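YECBM32 (Yersinia enterocolitica, PDB 2JDA) binds polygalacturonic acid, a main component of pectin, as a periplasmic carbohydrate-binding module with a bound calcium ion. Local coordinates at residues I75-D80 and Q85-G90. Numbering follows the deposited sequence.
Sequences IFYSND and QPLAEG
Gln85 CB sits over one face of the Tyr77 ring, 4.0 Å from the ring centroid and offset toward the rim, a CH-pi contact. Pro86 O lies at the edge of the same ring, and Leu87 CD2 comes obliquely to Tyr77 CD2 (3.6 Å). Tyr77 CG stands between its own backbone N and carbonyl carbon (chi1 66°), which turns the ring back across the neighbouring strand. A water in the ring plane bonds to Tyr77 OH and donates to Gln85 OE1, so it ties the phenol to the amide. On the other side of the sheet, Glu89 OE1 is at the edge of the Phe76 ring, 3.7 Å from Phe76 CZ; this oxygen is also hydrogen-bonded to a glycerol, probably from the crystallisation liquor. Pro86 CB packs against Phe76 CE1.

The two strands form an antiparallel beta hairpin in the F5/8 type C domain, and 85-92 is one of the two outermost strands of a five-stranded antiparallel sheet. Tyr77 and Gln85 are a hydrogen-bonded pair, with Tyr77 N to Gln85 O at 2.8 Å. Two residues, Leu87 and Ala88, stand opposite the single Ile75, which makes this a classic beta bulge. Ile75 O takes Leu87 N at 2.8 Å and, weakly, Ala88 N at 3.4 Å. The bulge turns Leu87 inward, where CD1 meets Ile75 CG2. Both side chains also touch Ile59 of strand 53-63, in the other sheet.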
ATOM      1  N   ILE A  75      -3.473   5.703   4.798  1.00  9.86           N
ATOM      2  CA  ILE A  75      -3.099   6.101   3.426  1.00 10.41           C
ATOM      3  C   ILE A  75      -3.233   7.575   3.274  1.00 10.04           C
ATOM      4  O   ILE A  75      -4.256   8.147   3.666  1.00 10.36           O
ATOM      5  CB  ILE A  75      -3.990   5.471   2.343  1.00 12.14           C
ATOM      6  CG1 ILE A  75      -4.120   3.987   2.519  1.00 13.81           C
ATOM      7  CG2 ILE A  75      -3.450   5.761   0.964  1.00 14.88           C
ATOM      8  CD1 ILE A  75      -5.188   3.366   1.647  1.00 15.92           C
ATOM      9  N   PHE A  76      -2.205   8.184   2.691  1.00  9.85           N
ATOM     10  CA  PHE A  76      -2.096   9.616   2.479  1.00 10.14           C
ATOM     11  C   PHE A  76      -1.771   9.907   1.023  1.00  9.97           C
ATOM     12  O   PHE A  76      -1.185   9.059   0.328  1.00 10.30           O
ATOM     13  CB  PHE A  76      -1.025  10.261   3.378  1.00  9.95           C
ATOM     14  CG  PHE A  76      -1.303  10.099   4.821  1.00 10.69           C
ATOM     15  CD1 PHE A  76      -2.025  11.062   5.515  1.00 11.68           C
ATOM     16  CD2 PHE A  76      -0.911   8.950   5.492  1.00 11.97           C
ATOM     17  CE1 PHE A  76      -2.305  10.874   6.883  1.00 12.33           C
ATOM     18  CE2 PHE A  76      -1.189   8.769   6.827  1.00 12.56           C
ATOM     19  CZ  PHE A  76      -1.922   9.736   7.501  1.00 12.60           C
ATOM     20  N   TYR A  77      -2.169  11.090   0.580  1.00 10.64           N
ATOM     21  CA  TYR A  77      -1.827  11.527  -0.764  1.00 10.72           C
ATOM     22  C   TYR A  77      -1.259  12.940  -0.748  1.00 10.71           C
ATOM     23  O   TYR A  77      -1.489  13.741   0.155  1.00 11.00           O
ATOM     24  CB  TYR A  77      -3.022  11.443  -1.721  1.00 11.63           C
ATOM     25  CG  TYR A  77      -4.172  12.395  -1.414  1.00 11.01           C
ATOM     26  CD1 TYR A  77      -4.311  13.596  -2.103  1.00 13.56           C
ATOM     27  CD2 TYR A  77      -5.102  12.104  -0.422  1.00 12.05           C
ATOM     28  CE1 TYR A  77      -5.400  14.477  -1.807  1.00 14.29           C
ATOM     29  CE2 TYR A  77      -6.155  12.982  -0.123  1.00 14.07           C
ATOM     30  CZ  TYR A  77      -6.311  14.145  -0.838  1.00 15.34           C
ATOM     31  OH  TYR A  77      -7.375  14.992  -0.499  1.00 18.13           O
ATOM     32  N   SER A  78      -0.513  13.273  -1.800  1.00 11.05           N
ATOM     33  CA  SER A  78       0.188  14.555  -1.898  1.00 11.38           C
ATOM     34  C   SER A  78       0.582  14.824  -3.345  1.00 11.53           C
ATOM     35  O   SER A  78       0.781  13.884  -4.129  1.00 11.16           O
ATOM     36  CB  SER A  78       1.484  14.504  -1.065  1.00 10.87           C
ATOM     37  OG  SER A  78       2.229  15.686  -1.109  1.00 13.28           O
ATOM     38  N   ASN A  79       0.696  16.109  -3.669  1.00 11.56           N
ATOM     39  CA  ASN A  79       1.299  16.502  -4.918  1.00 12.89           C
ATOM     40  C   ASN A  79       2.778  16.855  -4.806  1.00 13.64           C
ATOM     41  O   ASN A  79       3.484  16.835  -5.813  1.00 16.23           O
ATOM     42  CB  ASN A  79       0.542  17.689  -5.505  1.00 13.56           C
ATOM     43  CG  ASN A  79      -0.789  17.291  -6.069  1.00 15.16           C
ATOM     44  OD1 ASN A  79      -0.968  16.172  -6.540  1.00 15.40           O
ATOM     45  ND2 ASN A  79      -1.737  18.238  -6.058  1.00 16.01           N
ATOM     46  N   ASP A  80       3.208  17.247  -3.622  1.00 14.48           N
ATOM     47  CA  ASP A  80       4.593  17.668  -3.397  1.00 15.29           C
ATOM     48  C   ASP A  80       5.504  16.699  -2.633  1.00 15.37           C
ATOM     49  O   ASP A  80       6.724  16.891  -2.564  1.00 17.62           O
ATOM     50  CB  ASP A  80       4.652  19.058  -2.793  1.00 16.13           C
ATOM     51  CG  ASP A  80       4.085  19.162  -1.404  1.00 16.89           C
ATOM     52  OD1 ASP A  80       3.735  18.124  -0.782  1.00 14.36           O
ATOM     53  OD2 ASP A  80       3.923  20.303  -0.887  1.00 19.81           O
ATOM     54  N   GLN A  85      -2.428  14.685   2.862  1.00 10.61           N
ATOM     55  CA  GLN A  85      -3.822  14.586   3.239  1.00 11.44           C
ATOM     56  C   GLN A  85      -4.244  13.135   3.339  1.00 11.48           C
ATOM     57  O   GLN A  85      -3.817  12.299   2.538  1.00 11.02           O
ATOM     58  CB  GLN A  85      -4.699  15.310   2.233  1.00 14.52           C
ATOM     59  CG  GLN A  85      -4.547  16.841   2.305  1.00 18.56           C
ATOM     60  CD  GLN A  85      -5.633  17.517   1.466  1.00 23.28           C
ATOM     61  OE1 GLN A  85      -5.446  17.633   0.301  1.00 24.91           O
ATOM     62  NE2 GLN A  85      -6.807  17.798   2.054  1.00 26.81           N
ATOM     63  N   PRO A  86      -5.064  12.790   4.311  1.00 11.56           N
ATOM     64  CA  PRO A  86      -5.475  11.408   4.444  1.00 12.80           C
ATOM     65  C   PRO A  86      -6.544  10.999   3.470  1.00 12.60           C
ATOM     66  O   PRO A  86      -7.545  11.751   3.281  1.00 14.38           O
ATOM     67  CB  PRO A  86      -5.997  11.340   5.860  1.00 13.01           C
ATOM     68  CG  PRO A  86      -6.469  12.662   6.097  1.00 13.40           C
ATOM     69  CD  PRO A  86      -5.615  13.635   5.378  1.00 13.79           C
ATOM     70  N   LEU A  87      -6.377   9.797   2.910  1.00 12.98           N
ATOM     71  CA  LEU A  87      -7.500   9.096   2.291  1.00 14.02           C
ATOM     72  C   LEU A  87      -8.274   8.333   3.326  1.00 14.18           C
ATOM     73  O   LEU A  87      -9.516   8.307   3.245  1.00 16.85           O
ATOM     74  CB  LEU A  87      -7.058   8.127   1.248  1.00 15.01           C
ATOM     75  CG  LEU A  87      -6.548   8.652  -0.071  1.00 17.35           C
ATOM     76  CD1 LEU A  87      -6.128   7.510  -1.002  1.00 17.91           C
ATOM     77  CD2 LEU A  87      -7.620   9.559  -0.757  1.00 18.58           C
ATOM     78  N   ALA A  88      -7.583   7.727   4.287  1.00 12.88           N
ATOM     79  CA  ALA A  88      -8.144   7.054   5.438  1.00 13.15           C
ATOM     80  C   ALA A  88      -7.050   6.735   6.438  1.00 12.85           C
ATOM     81  O   ALA A  88      -5.912   6.451   6.067  1.00 13.85           O
ATOM     82  CB  ALA A  88      -8.886   5.760   5.001  1.00 14.34           C
ATOM     83  N   GLU A  89      -7.389   6.739   7.708  1.00 14.02           N
ATOM     84  CA  GLU A  89      -6.454   6.429   8.765  1.00 13.76           C
ATOM     85  C   GLU A  89      -6.962   5.261   9.616  1.00 15.29           C
ATOM     86  O   GLU A  89      -8.196   5.094   9.801  1.00 17.54           O
ATOM     87  CB  GLU A  89      -6.156   7.634   9.641  1.00 14.46           C
ATOM     88  CG  GLU A  89      -5.465   8.762   8.937  1.00 14.21           C
ATOM     89  CD  GLU A  89      -4.954   9.824   9.900  1.00 17.23           C
ATOM     90  OE1 GLU A  89      -3.938   9.595  10.616  1.00 17.37           O
ATOM     91  OE2 GLU A  89      -5.544  10.919   9.897  1.00 19.36           O
ATOM     92  N   GLY A  90      -6.033   4.459  10.128  1.00 15.08           N
ATOM     93  CA  GLY A  90      -6.330   3.376  11.058  1.00 16.29           C
ATOM     94  C   GLY A  90      -7.194   2.268  10.455  1.00 16.39           C
ATOM     95  O   GLY A  90      -8.080   1.731  11.118  1.00 20.69           O
TER
HETATM   96  O   HOH W   1      -7.611  17.514  -1.395  1.00 24.40           O